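Long-range contact in transaminase (Bacillus megaterium, PDB 5G0A), which probably catalyses S-selective, pyridoxal-5'-phosphate-dependent transfer of amino groups, as a class-III omega-transaminase: residues Arg138-Arg144 / Gln230-Thr236. Residues are numbered along the deposited sequence.
Sequences RPLVVTR and QVAAVIT
Val142, chi1 t, overlaps the valines of the neighbouring strand: its CG2 lies 3.8 Å from Val231 CG1, its CB 3.9 Å from Val234 CG2. Strands 140-144 and 231-236 run parallel, their axes 4.6 Å apart at 18°. The backbone hydrogen bonds are Leu140 N to Gln230 O (2.9 Å), Ala232 N to Leu140 O (2.8 Å), Val142 N to Ala233 O (2.9 Å) and Ile235 N to Val142 O (2.7 Å). Leu140 pairs with Val231 but Val141 with Ala233: a beta bulge, with Ala232 at helix-like phi/psi of -67/-45°. Leu140, Val142, Val231 and Val234 face helix 214-226, while Val141 and Ala233 face helix 121-136, the alpha/beta layering of the fold-type I aminotransferase large domain. At the start, Arg138 (mtt) extends so that NH1 reaches Val231 O at 3.0 Å and also Gly263 O; at the far end Arg144 folds its guanidinium over Thr236 CA and salt-bridges Asp147. The chemistry thus implies a hydrophobic, backbone-bonded centre with arginine charge kept to the ends.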
ATOM      1  N   ARG B 138     -11.687  -2.635 -11.136  1.00 20.94           N
ATOM      2  CA  ARG B 138     -11.776  -2.802  -9.674  1.00 22.16           C
ATOM      3  C   ARG B 138     -10.458  -3.357  -9.141  1.00 21.96           C
ATOM      4  O   ARG B 138      -9.808  -4.147  -9.838  1.00 22.03           O
ATOM      5  CB  ARG B 138     -12.871  -3.800  -9.284  1.00 23.22           C
ATOM      6  CG  ARG B 138     -14.281  -3.413  -9.722  1.00 23.45           C
ATOM      7  CD  ARG B 138     -15.202  -4.555  -9.351  1.00 23.13           C
ATOM      8  NE  ARG B 138     -16.498  -4.391 -10.018  1.00 25.40           N
ATOM      9  CZ  ARG B 138     -17.378  -5.389 -10.144  1.00 26.00           C
ATOM     10  NH1 ARG B 138     -17.083  -6.596  -9.667  1.00 26.11           N
ATOM     11  NH2 ARG B 138     -18.541  -5.170 -10.782  1.00 28.13           N
ATOM     12  N   PRO B 139     -10.084  -2.985  -7.903  1.00 21.54           N
ATOM     13  CA  PRO B 139      -8.745  -3.358  -7.390  1.00 22.46           C
ATOM     14  C   PRO B 139      -8.624  -4.673  -6.625  1.00 21.81           C
ATOM     15  O   PRO B 139      -7.570  -5.303  -6.676  1.00 22.01           O
ATOM     16  CB  PRO B 139      -8.419  -2.212  -6.418  1.00 22.93           C
ATOM     17  CG  PRO B 139      -9.770  -1.783  -5.897  1.00 21.97           C
ATOM     18  CD  PRO B 139     -10.678  -1.874  -7.119  1.00 22.62           C
ATOM     19  N   LEU B 140      -9.631  -5.064  -5.853  1.00 20.95           N
ATOM     20  CA  LEU B 140      -9.427  -6.139  -4.907  1.00 22.68           C
ATOM     21  C   LEU B 140      -9.532  -7.523  -5.541  1.00 22.46           C
ATOM     22  O   LEU B 140     -10.396  -7.781  -6.379  1.00 22.28           O
ATOM     23  CB  LEU B 140     -10.406  -6.028  -3.739  1.00 24.06           C
ATOM     24  CG  LEU B 140     -10.255  -4.806  -2.823  1.00 26.01           C
ATOM     25  CD1 LEU B 140     -11.252  -4.918  -1.683  1.00 25.04           C
ATOM     26  CD2 LEU B 140      -8.838  -4.724  -2.255  1.00 26.74           C
ATOM     27  N   VAL B 141      -8.624  -8.406  -5.142  1.00 20.77           N
ATOM     28  CA  VAL B 141      -8.743  -9.806  -5.545  1.00 20.99           C
ATOM     29  C   VAL B 141      -8.790 -10.645  -4.264  1.00 22.31           C
ATOM     30  O   VAL B 141      -8.045 -10.392  -3.290  1.00 23.95           O
ATOM     31  CB  VAL B 141      -7.564 -10.258  -6.458  1.00 20.89           C
ATOM     32  CG1 VAL B 141      -7.625 -11.774  -6.683  1.00 22.33           C
ATOM     33  CG2 VAL B 141      -7.582  -9.495  -7.801  1.00 21.42           C
ATOM     34  N   VAL B 142      -9.671 -11.635  -4.262  1.00 21.12           N
ATOM     35  CA  VAL B 142      -9.854 -12.535  -3.126  1.00 21.85           C
ATOM     36  C   VAL B 142      -9.152 -13.847  -3.431  1.00 22.88           C
ATOM     37  O   VAL B 142      -9.416 -14.482  -4.472  1.00 25.35           O
ATOM     38  CB  VAL B 142     -11.359 -12.809  -2.893  1.00 23.03           C
ATOM     39  CG1 VAL B 142     -11.548 -13.786  -1.738  1.00 24.27           C
ATOM     40  CG2 VAL B 142     -12.091 -11.504  -2.641  1.00 22.61           C
ATOM     41  N   THR B 143      -8.264 -14.231  -2.513  1.00 22.58           N
ATOM     42  CA  THR B 143      -7.602 -15.530  -2.552  1.00 22.23           C
ATOM     43  C   THR B 143      -7.999 -16.344  -1.305  1.00 22.89           C
ATOM     44  O   THR B 143      -8.890 -15.926  -0.539  1.00 25.83           O
ATOM     45  CB  THR B 143      -6.082 -15.325  -2.616  1.00 21.97           C
ATOM     46  OG1 THR B 143      -5.450 -16.562  -2.976  1.00 22.84           O
ATOM     47  CG2 THR B 143      -5.542 -14.792  -1.253  1.00 22.39           C
ATOM     48  N   ARG B 144      -7.395 -17.517  -1.112  1.00 23.45           N
ATOM     49  CA  ARG B 144      -7.691 -18.335   0.075  1.00 24.87           C
ATOM     50  C   ARG B 144      -6.429 -18.654   0.857  1.00 26.28           C
ATOM     51  O   ARG B 144      -5.356 -18.809   0.279  1.00 24.37           O
ATOM     52  CB  ARG B 144      -8.401 -19.660  -0.288  1.00 26.05           C
ATOM     53  CG  ARG B 144      -9.781 -19.496  -0.941  1.00 23.77           C
ATOM     54  CD  ARG B 144      -9.705 -19.384  -2.471  1.00 24.14           C
ATOM     55  NE  ARG B 144      -8.823 -20.424  -3.030  1.00 23.11           N
ATOM     56  CZ  ARG B 144      -9.153 -21.708  -3.171  1.00 23.77           C
ATOM     57  NH1 ARG B 144     -10.371 -22.142  -2.819  1.00 25.60           N
ATOM     58  NH2 ARG B 144      -8.260 -22.574  -3.654  1.00 23.67           N
ATOM     59  N   GLN B 230     -15.864  -3.112  -5.514  1.00 25.24           N
ATOM     60  CA  GLN B 230     -14.420  -2.947  -5.686  1.00 25.97           C
ATOM     61  C   GLN B 230     -13.654  -4.265  -5.714  1.00 24.39           C
ATOM     62  O   GLN B 230     -12.430  -4.262  -5.643  1.00 21.44           O
ATOM     63  CB  GLN B 230     -13.818  -1.963  -4.687  1.00 31.40           C
ATOM     64  CG  GLN B 230     -13.728  -2.464  -3.265  1.00 30.29           C
ATOM     65  CD  GLN B 230     -12.816  -1.569  -2.430  1.00 34.18           C
ATOM     66  OE1 GLN B 230     -12.086  -0.723  -2.972  1.00 35.40           O
ATOM     67  NE2 GLN B 230     -12.841  -1.757  -1.124  1.00 32.44           N
ATOM     68  N   VAL B 231     -14.385  -5.374  -5.818  1.00 22.73           N
ATOM     69  CA  VAL B 231     -13.769  -6.704  -5.894  1.00 21.94           C
ATOM     70  C   VAL B 231     -13.792  -7.177  -7.364  1.00 23.01           C
ATOM     71  O   VAL B 231     -14.840  -7.457  -7.918  1.00 23.04           O
ATOM     72  CB  VAL B 231     -14.434  -7.752  -4.959  1.00 23.11           C
ATOM     73  CG1 VAL B 231     -13.792  -9.132  -5.139  1.00 22.79           C
ATOM     74  CG2 VAL B 231     -14.311  -7.328  -3.490  1.00 23.76           C
ATOM     75  N   ALA B 232     -12.619  -7.257  -7.979  1.00 21.51           N
ATOM     76  CA  ALA B 232     -12.487  -7.761  -9.359  1.00 20.84           C
ATOM     77  C   ALA B 232     -12.803  -9.242  -9.526  1.00 22.70           C
ATOM     78  O   ALA B 232     -13.450  -9.615 -10.495  1.00 23.56           O
ATOM     79  CB  ALA B 232     -11.069  -7.487  -9.902  1.00 20.37           C
ATOM     80  N   ALA B 233     -12.277 -10.071  -8.622  1.00 22.39           N
ATOM     81  CA  ALA B 233     -12.178 -11.512  -8.834  1.00 23.06           C
ATOM     82  C   ALA B 233     -11.910 -12.264  -7.543  1.00 23.28           C
ATOM     83  O   ALA B 233     -11.354 -11.719  -6.575  1.00 24.25           O
ATOM     84  CB  ALA B 233     -11.071 -11.820  -9.863  1.00 22.67           C
ATOM     85  N   VAL B 234     -12.306 -13.532  -7.551  1.00 22.12           N
ATOM     86  CA  VAL B 234     -11.838 -14.512  -6.600  1.00 21.68           C
ATOM     87  C   VAL B 234     -10.931 -15.432  -7.412  1.00 21.82           C
ATOM     88  O   VAL B 234     -11.312 -15.876  -8.500  1.00 22.65           O
ATOM     89  CB  VAL B 234     -13.014 -15.347  -6.035  1.00 23.43           C
ATOM     90  CG1 VAL B 234     -12.475 -16.409  -5.087  1.00 22.81           C
ATOM     91  CG2 VAL B 234     -13.989 -14.440  -5.275  1.00 23.29           C
ATOM     92  N   ILE B 235      -9.735 -15.690  -6.902  1.00 20.39           N
ATOM     93  CA  ILE B 235      -8.823 -16.656  -7.526  1.00 21.87           C
ATOM     94  C   ILE B 235      -8.752 -17.918  -6.682  1.00 21.83           C
ATOM     95  O   ILE B 235      -8.647 -17.835  -5.470  1.00 22.67           O
ATOM     96  CB  ILE B 235      -7.417 -16.046  -7.774  1.00 20.67           C
ATOM     97  CG1 ILE B 235      -6.570 -17.026  -8.604  1.00 22.83           C
ATOM     98  CG2 ILE B 235      -6.726 -15.585  -6.464  1.00 22.09           C
ATOM     99  CD1 ILE B 235      -5.297 -16.400  -9.147  1.00 22.78           C
ATOM    100  N   THR B 236      -8.789 -19.089  -7.333  1.00 21.52           N
ATOM    101  CA  THR B 236      -8.806 -20.367  -6.636  1.00 22.72           C
ATOM    102  C   THR B 236      -7.838 -21.354  -7.291  1.00 23.45           C
ATOM    103  O   THR B 236      -7.320 -21.093  -8.376  1.00 24.01           O
ATOM    104  CB  THR B 236     -10.205 -21.038  -6.684  1.00 24.39           C
ATOM    105  OG1 THR B 236     -10.567 -21.295  -8.048  1.00 24.97           O
ATOM    106  CG2 THR B 236     -11.273 -20.150  -6.007  1.00 23.95           C
TER